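Translation initiation factor eIF2B subunit beta (Schizosaccharomyces pombe, PDB 5B04) forms part of the eIF2B complex, which catalyses exchange of GDP for GTP on the gamma subunit of the initiation factor eIF2. Local coordinates at residues 330-343 / 354-366. Numbering follows the deposited sequence.
Sequences LESIIQLSSPDKIM and AEILNPYYDYIPP
Asn358 lies across the turn of 338-342 and carries the tight end of this antiparallel pairing. With CG anti to the backbone N (chi1 177°), its amide reaches Ser338, where ND2 donates to the backbone O at 3.1 Å, the acceptor close to the amide plane. ND2 is also hydrogen-bonded to OD1 of Asn243, so both polar neighbours fix the rotation of the amide, while CB and CG of Asn358 rest against CG1 and CD1 of Ile342. Replacing Asn358 by alanine would probably leave the carbonyl of Ser338 and OD1 of Asn243 without this donor and a gap where the amide met CG1 of Ile342. Nearby, Ile356 sets CG2 against CB of Pro339 (3.5 Å) and CG1 against CB of Met343 (4.0 Å). Strand 354-356 continues the sheet into the delta subunit in parallel pairing.

In the middle, Leu336 faces Pro359 as a non-hydrogen-bonded pair, CA to CA 4.0 Å. Backbone bonds flank it: Ser337 N to Asn358 O, and Tyr360 N to Gln335 O at 3.1 Å. The Tyr360 ring, its CG between backbone N and carbonyl carbon (chi1 59°), brings an edge to Ser337 N; its OH is hydrogen-bonded to the OH of Tyr293 of the neighbouring epsilon subunit.

Toward 330-334 no hydrogen bond links the segments, and Leu330, Ile334 and Tyr363 are partly exposed. Ile334 touches Pro359 CB through CG2 (3.7 Å), and Leu330 lays CD2 over one face of the Tyr363 ring, 3.6 Å from its centroid, a CH-pi contact. Directional bonds and apolar packing thus set the register at the 336-343 end; shape alone holds the other.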
loop_
_atom_site.group_PDB
_atom_site.type_symbol
_atom_site.label_atom_id
_atom_site.label_comp_id
_atom_site.label_asym_id
_atom_site.label_seq_id
_atom_site.Cartn_x
_atom_site.Cartn_y
_atom_site.Cartn_z
ATOM N N LEU C 330 28.174 -1.843 -9.663
ATOM C CA LEU C 330 27.629 -0.584 -9.165
ATOM C C LEU C 330 28.711 0.278 -8.519
ATOM O O LEU C 330 28.557 1.493 -8.402
ATOM C CB LEU C 330 26.503 -0.850 -8.165
ATOM C CG LEU C 330 25.218 -1.459 -8.728
ATOM C CD1 LEU C 330 24.222 -1.732 -7.613
ATOM C CD2 LEU C 330 24.608 -0.546 -9.780
ATOM N N GLU C 331 29.804 -0.358 -8.107
ATOM C CA GLU C 331 30.916 0.344 -7.472
ATOM C C GLU C 331 31.570 1.358 -8.410
ATOM O O GLU C 331 32.199 2.315 -7.960
ATOM C CB GLU C 331 31.964 -0.656 -6.978
ATOM C CG GLU C 331 31.556 -1.420 -5.729
ATOM C CD GLU C 331 31.669 -0.581 -4.472
ATOM O OE1 GLU C 331 32.699 0.107 -4.308
ATOM O OE2 GLU C 331 30.729 -0.607 -3.649
ATOM N N SER C 332 31.417 1.141 -9.712
ATOM C CA SER C 332 31.987 2.035 -10.713
ATOM C C SER C 332 30.978 3.090 -11.155
ATOM O O SER C 332 31.342 4.104 -11.749
ATOM C CB SER C 332 32.472 1.237 -11.926
ATOM O OG SER C 332 31.400 0.536 -12.533
ATOM N N ILE C 333 29.709 2.843 -10.854
ATOM C CA ILE C 333 28.627 3.724 -11.274
ATOM C C ILE C 333 28.390 4.848 -10.269
ATOM O O ILE C 333 28.236 6.010 -10.649
ATOM C CB ILE C 333 27.328 2.927 -11.483
ATOM C CG1 ILE C 333 27.422 2.113 -12.774
ATOM C CG2 ILE C 333 26.126 3.853 -11.532
ATOM C CD1 ILE C 333 26.384 1.030 -12.888
ATOM N N ILE C 334 28.366 4.503 -8.986
ATOM C CA ILE C 334 28.192 5.500 -7.938
ATOM C C ILE C 334 29.441 6.370 -7.814
ATOM O O ILE C 334 30.547 5.865 -7.620
ATOM C CB ILE C 334 27.881 4.852 -6.568
ATOM C CG1 ILE C 334 26.412 4.427 -6.489
ATOM C CG2 ILE C 334 28.181 5.820 -5.434
ATOM C CD1 ILE C 334 26.089 3.135 -7.205
ATOM N N GLN C 335 29.257 7.679 -7.942
ATOM C CA GLN C 335 30.350 8.623 -7.770
ATOM C C GLN C 335 30.314 9.221 -6.371
ATOM O O GLN C 335 29.247 9.342 -5.767
ATOM C CB GLN C 335 30.283 9.731 -8.822
ATOM C CG GLN C 335 30.436 9.242 -10.250
ATOM C CD GLN C 335 31.727 8.480 -10.465
ATOM O OE1 GLN C 335 31.724 7.369 -10.994
ATOM N NE2 GLN C 335 32.841 9.076 -10.055
ATOM N N LEU C 336 31.480 9.590 -5.855
ATOM C CA LEU C 336 31.568 10.205 -4.537
ATOM C C LEU C 336 32.121 11.619 -4.636
ATOM O O LEU C 336 33.198 11.837 -5.189
ATOM C CB LEU C 336 32.440 9.366 -3.598
ATOM C CG LEU C 336 31.809 8.157 -2.900
ATOM C CD1 LEU C 336 31.493 7.036 -3.879
ATOM C CD2 LEU C 336 32.711 7.654 -1.781
ATOM N N SER C 337 31.374 12.580 -4.105
ATOM C CA SER C 337 31.835 13.960 -4.054
ATOM C C SER C 337 32.676 14.179 -2.802
ATOM O O SER C 337 33.132 13.222 -2.176
ATOM C CB SER C 337 30.656 14.932 -4.081
ATOM O OG SER C 337 31.104 16.277 -4.039
ATOM N N SER C 338 32.866 15.440 -2.436
ATOM C CA SER C 338 33.688 15.784 -1.284
ATOM C C SER C 338 32.976 15.503 0.036
ATOM O O SER C 338 31.755 15.629 0.126
ATOM C CB SER C 338 34.095 17.258 -1.350
ATOM O OG SER C 338 34.928 17.609 -0.257
ATOM N N PRO C 339 33.745 15.115 1.068
ATOM C CA PRO C 339 33.242 14.997 2.440
ATOM C C PRO C 339 32.707 16.331 2.947
ATOM O O PRO C 339 31.932 16.375 3.902
ATOM C CB PRO C 339 34.481 14.570 3.232
ATOM C CG PRO C 339 35.355 13.907 2.232
ATOM C CD PRO C 339 35.143 14.666 0.960
ATOM N N ASP C 340 33.144 17.404 2.293
ATOM C CA ASP C 340 32.760 18.773 2.616
ATOM C C ASP C 340 31.255 18.959 2.793
ATOM O O ASP C 340 30.812 19.678 3.687
ATOM C CB ASP C 340 33.269 19.712 1.518
ATOM C CG ASP C 340 32.961 21.164 1.802
ATOM O OD1 ASP C 340 33.125 21.592 2.963
ATOM O OD2 ASP C 340 32.554 21.878 0.861
ATOM N N LYS C 341 30.474 18.300 1.942
ATOM C CA LYS C 341 29.024 18.469 1.933
ATOM C C LYS C 341 28.348 17.862 3.162
ATOM O O LYS C 341 27.240 18.254 3.528
ATOM C CB LYS C 341 28.433 17.855 0.662
ATOM C CG LYS C 341 28.995 18.437 -0.625
ATOM C CD LYS C 341 28.461 19.838 -0.875
ATOM C CE LYS C 341 29.193 20.514 -2.022
ATOM N NZ LYS C 341 30.617 20.792 -1.681
ATOM N N ILE C 342 29.019 16.905 3.796
ATOM C CA ILE C 342 28.451 16.203 4.941
ATOM C C ILE C 342 29.077 16.656 6.257
ATOM O O ILE C 342 28.379 17.112 7.163
ATOM C CB ILE C 342 28.626 14.680 4.802
ATOM C CG1 ILE C 342 27.802 14.157 3.625
ATOM C CG2 ILE C 342 28.220 13.979 6.081
ATOM C CD1 ILE C 342 27.803 12.650 3.505
ATOM N N MET C 343 30.395 16.521 6.353
ATOM C CA MET C 343 31.124 16.930 7.547
ATOM C C MET C 343 31.942 18.185 7.266
ATOM O O MET C 343 32.589 18.295 6.225
ATOM C CB MET C 343 32.035 15.800 8.035
ATOM C CG MET C 343 32.912 16.169 9.222
ATOM S SD MET C 343 31.977 16.434 10.741
ATOM C CE MET C 343 31.402 14.772 11.074
ATOM N N ALA C 354 37.924 9.581 11.325
ATOM C CA ALA C 354 36.742 8.950 10.749
ATOM C C ALA C 354 36.746 8.982 9.225
ATOM O O ALA C 354 37.320 9.878 8.607
ATOM C CB ALA C 354 35.482 9.612 11.282
ATOM N N GLU C 355 36.094 7.988 8.632
ATOM C CA GLU C 355 35.916 7.922 7.190
ATOM C C GLU C 355 34.603 8.594 6.804
ATOM O O GLU C 355 33.529 8.128 7.182
ATOM C CB GLU C 355 35.935 6.466 6.719
ATOM C CG GLU C 355 35.691 6.272 5.234
ATOM C CD GLU C 355 35.879 4.828 4.806
ATOM O OE1 GLU C 355 37.024 4.450 4.485
ATOM O OE2 GLU C 355 34.886 4.072 4.796
ATOM N N ILE C 356 34.689 9.695 6.065
ATOM C CA ILE C 356 33.489 10.423 5.663
ATOM C C ILE C 356 33.213 10.219 4.178
ATOM O O ILE C 356 34.063 10.500 3.334
ATOM C CB ILE C 356 33.596 11.932 5.963
ATOM C CG1 ILE C 356 33.622 12.187 7.474
ATOM C CG2 ILE C 356 32.419 12.671 5.359
ATOM C CD1 ILE C 356 34.998 12.111 8.106
ATOM N N LEU C 357 32.016 9.730 3.866
ATOM C CA LEU C 357 31.672 9.355 2.501
ATOM C C LEU C 357 30.427 10.079 1.998
ATOM O O LEU C 357 29.358 9.987 2.599
ATOM C CB LEU C 357 31.461 7.844 2.414
ATOM C CG LEU C 357 32.615 6.989 2.942
ATOM C CD1 LEU C 357 32.233 5.518 2.962
ATOM C CD2 LEU C 357 33.866 7.213 2.107
ATOM N N ASN C 358 30.574 10.792 0.886
ATOM C CA ASN C 358 29.456 11.508 0.280
ATOM C C ASN C 358 29.224 11.099 -1.171
ATOM O O ASN C 358 29.734 11.737 -2.092
ATOM C CB ASN C 358 29.686 13.019 0.356
ATOM C CG ASN C 358 28.588 13.812 -0.331
ATOM O OD1 ASN C 358 27.425 13.406 -0.344
ATOM N ND2 ASN C 358 28.957 14.945 -0.918
ATOM N N PRO C 359 28.458 10.020 -1.381
ATOM C CA PRO C 359 28.046 9.663 -2.741
ATOM C C PRO C 359 26.894 10.548 -3.200
ATOM O O PRO C 359 26.007 10.839 -2.398
ATOM C CB PRO C 359 27.607 8.204 -2.601
ATOM C CG PRO C 359 27.139 8.098 -1.191
ATOM C CD PRO C 359 28.002 9.034 -0.385
ATOM N N TYR C 360 26.905 10.984 -4.456
ATOM C CA TYR C 360 25.811 11.814 -4.947
ATOM C C TYR C 360 24.971 11.086 -5.992
ATOM O O TYR C 360 24.106 11.685 -6.631
ATOM C CB TYR C 360 26.335 13.147 -5.504
ATOM C CG TYR C 360 27.329 13.061 -6.644
ATOM C CD1 TYR C 360 26.899 13.016 -7.964
ATOM C CD2 TYR C 360 28.697 13.070 -6.400
ATOM C CE1 TYR C 360 27.803 12.957 -9.008
ATOM C CE2 TYR C 360 29.609 13.012 -7.440
ATOM C CZ TYR C 360 29.157 12.956 -8.741
ATOM O OH TYR C 360 30.059 12.896 -9.779
ATOM N N TYR C 361 25.219 9.789 -6.142
ATOM C CA TYR C 361 24.385 8.939 -6.984
ATOM C C TYR C 361 23.836 7.756 -6.192
ATOM O O TYR C 361 24.540 7.159 -5.378
ATOM C CB TYR C 361 25.168 8.428 -8.196
ATOM C CG TYR C 361 25.423 9.468 -9.265
ATOM C CD1 TYR C 361 24.575 10.556 -9.424
ATOM C CD2 TYR C 361 26.509 9.354 -10.122
ATOM C CE1 TYR C 361 24.807 11.506 -10.400
ATOM C CE2 TYR C 361 26.748 10.296 -11.102
ATOM C CZ TYR C 361 25.894 11.370 -11.237
ATOM O OH TYR C 361 26.132 12.311 -12.212
ATOM N N ASP C 362 22.571 7.428 -6.434
ATOM C CA ASP C 362 21.955 6.246 -5.850
ATOM C C ASP C 362 21.522 5.315 -6.976
ATOM O O ASP C 362 21.382 5.748 -8.119
ATOM C CB ASP C 362 20.759 6.627 -4.973
ATOM C CG ASP C 362 20.614 5.729 -3.758
ATOM O OD1 ASP C 362 21.101 4.581 -3.801
ATOM O OD2 ASP C 362 20.010 6.176 -2.759
ATOM N N TYR C 363 21.318 4.040 -6.666
ATOM C CA TYR C 363 20.871 3.098 -7.685
ATOM C C TYR C 363 19.537 2.454 -7.333
ATOM O O TYR C 363 19.351 1.944 -6.228
ATOM C CB TYR C 363 21.919 2.009 -7.918
ATOM C CG TYR C 363 21.454 0.941 -8.884
ATOM C CD1 TYR C 363 21.470 1.163 -10.254
ATOM C CD2 TYR C 363 20.987 -0.285 -8.425
ATOM C CE1 TYR C 363 21.041 0.193 -11.141
ATOM C CE2 TYR C 363 20.556 -1.260 -9.304
ATOM C CZ TYR C 363 20.584 -1.016 -10.660
ATOM O OH TYR C 363 20.156 -1.985 -11.538
ATOM N N ILE C 364 18.615 2.474 -8.288
ATOM C CA ILE C 364 17.328 1.812 -8.136
ATOM C C ILE C 364 17.216 0.645 -9.106
ATOM O O ILE C 364 17.269 0.843 -10.321
ATOM C CB ILE C 364 16.153 2.777 -8.386
ATOM C CG1 ILE C 364 16.364 4.096 -7.641
ATOM C CG2 ILE C 364 14.835 2.125 -7.989
ATOM C CD1 ILE C 364 16.428 3.948 -6.146
ATOM N N PRO C 365 17.071 -0.578 -8.577
ATOM C CA PRO C 365 16.820 -1.738 -9.437
ATOM C C PRO C 365 15.522 -1.555 -10.221
ATOM O O PRO C 365 14.573 -0.979 -9.690
ATOM C CB PRO C 365 16.720 -2.903 -8.445
ATOM C CG PRO C 365 16.414 -2.266 -7.128
ATOM C CD PRO C 365 17.113 -0.943 -7.152
ATOM N N PRO C 366 15.483 -2.039 -11.473
ATOM C CA PRO C 366 14.367 -1.786 -12.395
ATOM C C PRO C 366 13.016 -2.298 -11.898
ATOM O O PRO C 366 11.981 -1.864 -12.405
ATOM C CB PRO C 366 14.789 -2.536 -13.665
ATOM C CG PRO C 366 15.757 -3.566 -13.198
ATOM C CD PRO C 366 16.497 -2.924 -12.068
#